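Local structure of cysteine synthase 3 (Entamoeba histolytica, 6KR5) at residues P53-Y67 and N88-F100. The protein catalyses the pyridoxal-phosphate-dependent formation of L-cysteine from O-acetyl-L-serine and sulfide, as an O-acetylserine sulfhydrylase. Numbering follows the deposited sequence.
Sequences PMSSVKDRVGFNIIY and NTGIGLCQAGAVF. With PLP (pyridoxal-5'-phosphate), chain D.
Q95 and D59 form the direct hydrogen bond between these segments: Q95 NE2 meets D59 OD2 from above the carboxylate plane at 3.1 Å, the two flat groups being turned 77° apart. D59 OD2 also accepts from M54 N, 2.7 Å away, through its syn lone pair, tying the loop to the helix it leads into. Q95 reaches this point because its CG is anti to the backbone N (chi1 173°) and the chain stays extended. Its NE2 also donates to a water bridging D59 O and G92 O.

Glycines let the backbones approach: G92 lies against D59 and G62 against L93, their CA atoms 4.3 and 4.2 Å apart, too close for a CB on either glycine. The axes of segments 58-67 and 88-100 approach to 7.2 Å, crossing at -50°, and G92 CA makes a CA-H...O contact with K58 O.

At the cofactor end, K58 NZ is modelled 1.3 Å from PLP C4A, consistent with the internal aldimine of fold-type II enzymes, although the retained O4A lies too close to K58, leaving details doubtful. N88 ND2 donates to PLP O3 at 2.9 Å. T89 OG1, hydrogen-bonded to Q159 OE1, lies beside K58 CE.

At the far end, I66 is a knob among L93, A96, G97 and F100. The F100 ring runs nearly parallel to those of F63 and Y67 but slid aside, F100 CZ 3.6 Å from Y67 CD1.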
loop_
_atom_site.group_PDB
_atom_site.type_symbol
_atom_site.label_atom_id
_atom_site.label_comp_id
_atom_site.label_asym_id
_atom_site.label_seq_id
_atom_site.Cartn_x
_atom_site.Cartn_y
_atom_site.Cartn_z
ATOM N N PRO B 53 1.150 -2.191 6.525
ATOM C CA PRO B 53 -0.166 -2.685 6.063
ATOM C C PRO B 53 -1.177 -1.593 5.747
ATOM O O PRO B 53 -1.962 -1.751 4.797
ATOM C CB PRO B 53 -0.639 -3.575 7.224
ATOM C CG PRO B 53 0.277 -3.244 8.393
ATOM C CD PRO B 53 1.584 -2.851 7.767
ATOM N N MET B 54 -1.202 -0.494 6.506
ATOM C CA MET B 54 -2.037 0.640 6.137
ATOM C C MET B 54 -1.200 1.792 5.586
ATOM O O MET B 54 -1.650 2.942 5.559
ATOM C CB MET B 54 -2.921 1.072 7.308
ATOM C CG MET B 54 -4.187 0.206 7.447
ATOM S SD MET B 54 -5.145 -0.014 5.919
ATOM C CE MET B 54 -5.492 1.697 5.526
ATOM N N SER B 55 0.006 1.479 5.116
ATOM C CA SER B 55 0.714 2.264 4.104
ATOM C C SER B 55 1.226 3.606 4.608
ATOM O O SER B 55 1.418 4.536 3.817
ATOM C CB SER B 55 -0.157 2.463 2.863
ATOM O OG SER B 55 -0.539 1.193 2.365
ATOM N N SER B 56 1.500 3.728 5.904
ATOM C CA SER B 56 2.246 4.890 6.359
ATOM C C SER B 56 3.051 4.536 7.594
ATOM O O SER B 56 2.815 3.524 8.255
ATOM C CB SER B 56 1.343 6.088 6.663
ATOM O OG SER B 56 0.927 6.080 8.027
ATOM N N VAL B 57 4.014 5.410 7.889
ATOM C CA VAL B 57 4.843 5.274 9.080
ATOM C C VAL B 57 4.001 5.240 10.347
ATOM O O VAL B 57 4.419 4.671 11.364
ATOM C CB VAL B 57 5.861 6.430 9.088
ATOM C CG1 VAL B 57 5.156 7.762 9.220
ATOM C CG2 VAL B 57 6.894 6.238 10.178
ATOM N N LYS B 58 2.804 5.832 10.314
ATOM C CA LYS B 58 1.980 5.870 11.519
ATOM C C LYS B 58 1.440 4.504 11.922
ATOM O O LYS B 58 0.945 4.371 13.047
ATOM C CB LYS B 58 0.827 6.856 11.347
ATOM C CG LYS B 58 1.289 8.291 11.130
ATOM C CD LYS B 58 2.287 8.752 12.186
ATOM C CE LYS B 58 2.363 10.263 12.206
ATOM N NZ LYS B 58 3.585 10.685 11.468
ATOM N N ASP B 59 1.525 3.491 11.059
ATOM C CA ASP B 59 1.247 2.132 11.521
ATOM C C ASP B 59 2.117 1.794 12.722
ATOM O O ASP B 59 1.656 1.178 13.692
ATOM C CB ASP B 59 1.523 1.111 10.413
ATOM C CG ASP B 59 0.443 1.053 9.356
ATOM O OD1 ASP B 59 -0.201 2.078 9.074
ATOM O OD2 ASP B 59 0.266 -0.048 8.788
ATOM N N ARG B 60 3.396 2.180 12.661
ATOM C CA ARG B 60 4.305 1.887 13.762
ATOM C C ARG B 60 3.912 2.651 15.008
ATOM O O ARG B 60 3.990 2.117 16.125
ATOM C CB ARG B 60 5.734 2.266 13.388
ATOM C CG ARG B 60 6.312 1.580 12.168
ATOM C CD ARG B 60 7.703 2.146 11.962
ATOM N NE ARG B 60 8.347 1.733 10.724
ATOM C CZ ARG B 60 9.216 0.734 10.618
ATOM N NH1 ARG B 60 9.534 -0.016 11.668
ATOM N NH2 ARG B 60 9.786 0.490 9.450
ATOM N N VAL B 61 3.503 3.906 14.820
ATOM C CA VAL B 61 3.231 4.817 15.924
ATOM C C VAL B 61 1.942 4.422 16.627
ATOM O O VAL B 61 1.895 4.324 17.858
ATOM C CB VAL B 61 3.167 6.265 15.409
ATOM C CG1 VAL B 61 2.689 7.219 16.515
ATOM C CG2 VAL B 61 4.524 6.688 14.819
ATOM N N GLY B 62 0.872 4.213 15.858
ATOM C CA GLY B 62 -0.384 3.813 16.474
ATOM C C GLY B 62 -0.257 2.484 17.185
ATOM O O GLY B 62 -0.783 2.301 18.292
ATOM N N PHE B 63 0.466 1.548 16.570
ATOM C CA PHE B 63 0.697 0.258 17.202
ATOM C C PHE B 63 1.433 0.416 18.522
ATOM O O PHE B 63 0.996 -0.114 19.549
ATOM C CB PHE B 63 1.495 -0.658 16.279
ATOM C CG PHE B 63 1.979 -1.895 16.970
ATOM C CD1 PHE B 63 1.103 -2.944 17.211
ATOM C CD2 PHE B 63 3.282 -1.998 17.420
ATOM C CE1 PHE B 63 1.531 -4.088 17.859
ATOM C CE2 PHE B 63 3.710 -3.138 18.079
ATOM C CZ PHE B 63 2.835 -4.175 18.302
ATOM N N ASN B 64 2.572 1.114 18.523
ATOM C CA ASN B 64 3.351 1.142 19.759
ATOM C C ASN B 64 2.698 1.988 20.845
ATOM O O ASN B 64 2.832 1.663 22.033
ATOM C CB ASN B 64 4.778 1.631 19.522
ATOM C CG ASN B 64 5.701 1.167 20.624
ATOM O OD1 ASN B 64 5.816 -0.043 20.865
ATOM N ND2 ASN B 64 6.314 2.109 21.342
ATOM N N ILE B 65 2.018 3.080 20.487
ATOM C CA ILE B 65 1.305 3.864 21.502
ATOM C C ILE B 65 0.293 2.985 22.229
ATOM O O ILE B 65 0.221 2.979 23.462
ATOM C CB ILE B 65 0.638 5.091 20.851
ATOM C CG1 ILE B 65 1.691 6.182 20.610
ATOM C CG2 ILE B 65 -0.513 5.608 21.705
ATOM C CD1 ILE B 65 1.200 7.327 19.792
ATOM N N ILE B 66 -0.468 2.191 21.482
ATOM C CA ILE B 66 -1.496 1.365 22.102
ATOM C C ILE B 66 -0.884 0.154 22.799
ATOM O O ILE B 66 -1.262 -0.176 23.931
ATOM C CB ILE B 66 -2.533 0.962 21.044
ATOM C CG1 ILE B 66 -3.295 2.206 20.589
ATOM C CG2 ILE B 66 -3.501 -0.058 21.609
ATOM C CD1 ILE B 66 -4.092 1.995 19.314
ATOM N N TYR B 67 0.077 -0.508 22.151
ATOM C CA TYR B 67 0.699 -1.699 22.726
ATOM C C TYR B 67 1.358 -1.378 24.056
ATOM O O TYR B 67 1.163 -2.089 25.049
ATOM C CB TYR B 67 1.726 -2.257 21.747
ATOM C CG TYR B 67 2.295 -3.612 22.091
ATOM C CD1 TYR B 67 1.508 -4.596 22.673
ATOM C CD2 TYR B 67 3.610 -3.919 21.787
ATOM C CE1 TYR B 67 2.030 -5.842 22.964
ATOM C CE2 TYR B 67 4.143 -5.158 22.076
ATOM C CZ TYR B 67 3.352 -6.117 22.665
ATOM O OH TYR B 67 3.882 -7.356 22.948
ATOM N N ASN B 88 -2.647 10.453 9.028
ATOM C CA ASN B 88 -2.265 9.050 9.107
ATOM C C ASN B 88 -2.274 8.520 10.536
ATOM O O ASN B 88 -2.433 7.312 10.735
ATOM C CB ASN B 88 -0.892 8.859 8.478
ATOM C CG ASN B 88 -0.932 8.981 6.981
ATOM O OD1 ASN B 88 -1.921 8.612 6.338
ATOM N ND2 ASN B 88 0.150 9.491 6.403
ATOM N N THR B 89 -2.071 9.380 11.541
ATOM C CA THR B 89 -2.085 8.892 12.917
ATOM C C THR B 89 -3.408 8.226 13.247
ATOM O O THR B 89 -3.440 7.182 13.914
ATOM C CB THR B 89 -1.808 10.048 13.864
ATOM O OG1 THR B 89 -0.470 10.494 13.633
ATOM C CG2 THR B 89 -1.961 9.621 15.331
ATOM N N GLY B 90 -4.508 8.806 12.772
ATOM C CA GLY B 90 -5.802 8.195 13.008
ATOM C C GLY B 90 -5.896 6.812 12.403
ATOM O O GLY B 90 -6.437 5.891 13.020
ATOM N N ILE B 91 -5.357 6.644 11.191
ATOM C CA ILE B 91 -5.381 5.330 10.547
ATOM C C ILE B 91 -4.567 4.322 11.349
ATOM O O ILE B 91 -5.005 3.193 11.588
ATOM C CB ILE B 91 -4.867 5.432 9.102
ATOM C CG1 ILE B 91 -5.792 6.326 8.278
ATOM C CG2 ILE B 91 -4.733 4.045 8.510
ATOM C CD1 ILE B 91 -5.226 6.633 6.889
ATOM N N GLY B 92 -3.368 4.715 11.780
ATOM C CA GLY B 92 -2.537 3.793 12.535
ATOM C C GLY B 92 -3.144 3.414 13.873
ATOM O O GLY B 92 -3.040 2.265 14.310
ATOM N N LEU B 93 -3.811 4.362 14.530
ATOM C CA LEU B 93 -4.475 4.036 15.786
ATOM C C LEU B 93 -5.671 3.127 15.550
ATOM O O LEU B 93 -5.931 2.211 16.340
ATOM C CB LEU B 93 -4.913 5.314 16.489
ATOM C CG LEU B 93 -3.822 6.173 17.122
ATOM C CD1 LEU B 93 -4.421 7.523 17.478
ATOM C CD2 LEU B 93 -3.246 5.496 18.366
ATOM N N CYS B 94 -6.409 3.367 14.464
ATOM C CA CYS B 94 -7.600 2.570 14.192
ATOM C C CYS B 94 -7.234 1.140 13.833
ATOM O O CYS B 94 -7.916 0.194 14.252
ATOM C CB CYS B 94 -8.423 3.220 13.084
ATOM S SG CYS B 94 -9.304 4.690 13.639
ATOM N N GLN B 95 -6.146 0.953 13.086
ATOM C CA GLN B 95 -5.703 -0.400 12.761
ATOM C C GLN B 95 -5.348 -1.176 14.027
ATOM O O GLN B 95 -5.823 -2.306 14.239
ATOM C CB GLN B 95 -4.516 -0.340 11.803
ATOM C CG GLN B 95 -3.884 -1.700 11.543
ATOM C CD GLN B 95 -2.712 -1.620 10.583
ATOM O OE1 GLN B 95 -2.778 -2.097 9.437
ATOM N NE2 GLN B 95 -1.635 -1.002 11.034
ATOM N N ALA B 96 -4.536 -0.570 14.904
ATOM C CA ALA B 96 -4.116 -1.263 16.117
ATOM C C ALA B 96 -5.286 -1.454 17.066
ATOM O O ALA B 96 -5.439 -2.525 17.664
ATOM C CB ALA B 96 -2.978 -0.506 16.799
ATOM N N GLY B 97 -6.158 -0.452 17.175
ATOM C CA GLY B 97 -7.301 -0.582 18.064
ATOM C C GLY B 97 -8.227 -1.712 17.655
ATOM O O GLY B 97 -8.734 -2.454 18.502
ATOM N N ALA B 98 -8.446 -1.875 16.346
ATOM C CA ALA B 98 -9.329 -2.939 15.881
ATOM C C ALA B 98 -8.792 -4.318 16.269
ATOM O O ALA B 98 -9.562 -5.212 16.636
ATOM C CB ALA B 98 -9.511 -2.826 14.366
ATOM N N VAL B 99 -7.476 -4.510 16.198
ATOM C CA VAL B 99 -6.919 -5.833 16.470
ATOM C C VAL B 99 -6.772 -6.069 17.969
ATOM O O VAL B 99 -7.051 -7.171 18.465
ATOM C CB VAL B 99 -5.586 -6.009 15.718
ATOM C CG1 VAL B 99 -4.984 -7.352 16.038
ATOM C CG2 VAL B 99 -5.804 -5.877 14.204
ATOM N N PHE B 100 -6.371 -5.041 18.723
ATOM C CA PHE B 100 -6.282 -5.188 20.173
ATOM C C PHE B 100 -7.648 -5.203 20.840
ATOM O O PHE B 100 -7.738 -5.566 22.020
ATOM C CB PHE B 100 -5.447 -4.060 20.786
ATOM C CG PHE B 100 -3.968 -4.236 20.621
ATOM C CD1 PHE B 100 -3.314 -5.304 21.215
ATOM C CD2 PHE B 100 -3.222 -3.318 19.901
ATOM C CE1 PHE B 100 -1.937 -5.470 21.067
ATOM C CE2 PHE B 100 -1.841 -3.473 19.753
ATOM C CZ PHE B 100 -1.200 -4.546 20.335
HETATM N N1 PLP D . 4.596 12.560 6.476
HETATM C C2 PLP D . 3.444 11.862 6.719
HETATM C C2A PLP D . 2.550 11.541 5.562
HETATM C C3 PLP D . 3.134 11.469 8.009
HETATM O O3 PLP D . 1.977 10.778 8.228
HETATM C C4 PLP D . 3.995 11.778 9.054
HETATM C C4A PLP D . 3.637 11.459 10.461
HETATM O O4A PLP D . 2.554 10.917 10.718
HETATM C C5 PLP D . 5.167 12.485 8.793
HETATM C C6 PLP D . 5.450 12.872 7.503
HETATM C C5A PLP D . 6.127 12.898 9.887
HETATM O O4P PLP D . 6.608 11.846 10.676
HETATM P P PLP D . 6.852 12.167 12.226
HETATM O O1P PLP D . 7.690 13.430 12.312
HETATM O O2P PLP D . 5.506 12.391 12.855
HETATM O O3P PLP D . 7.555 10.989 12.797
HETATM O O HOH W 1 -1.159 0.317 13.623
#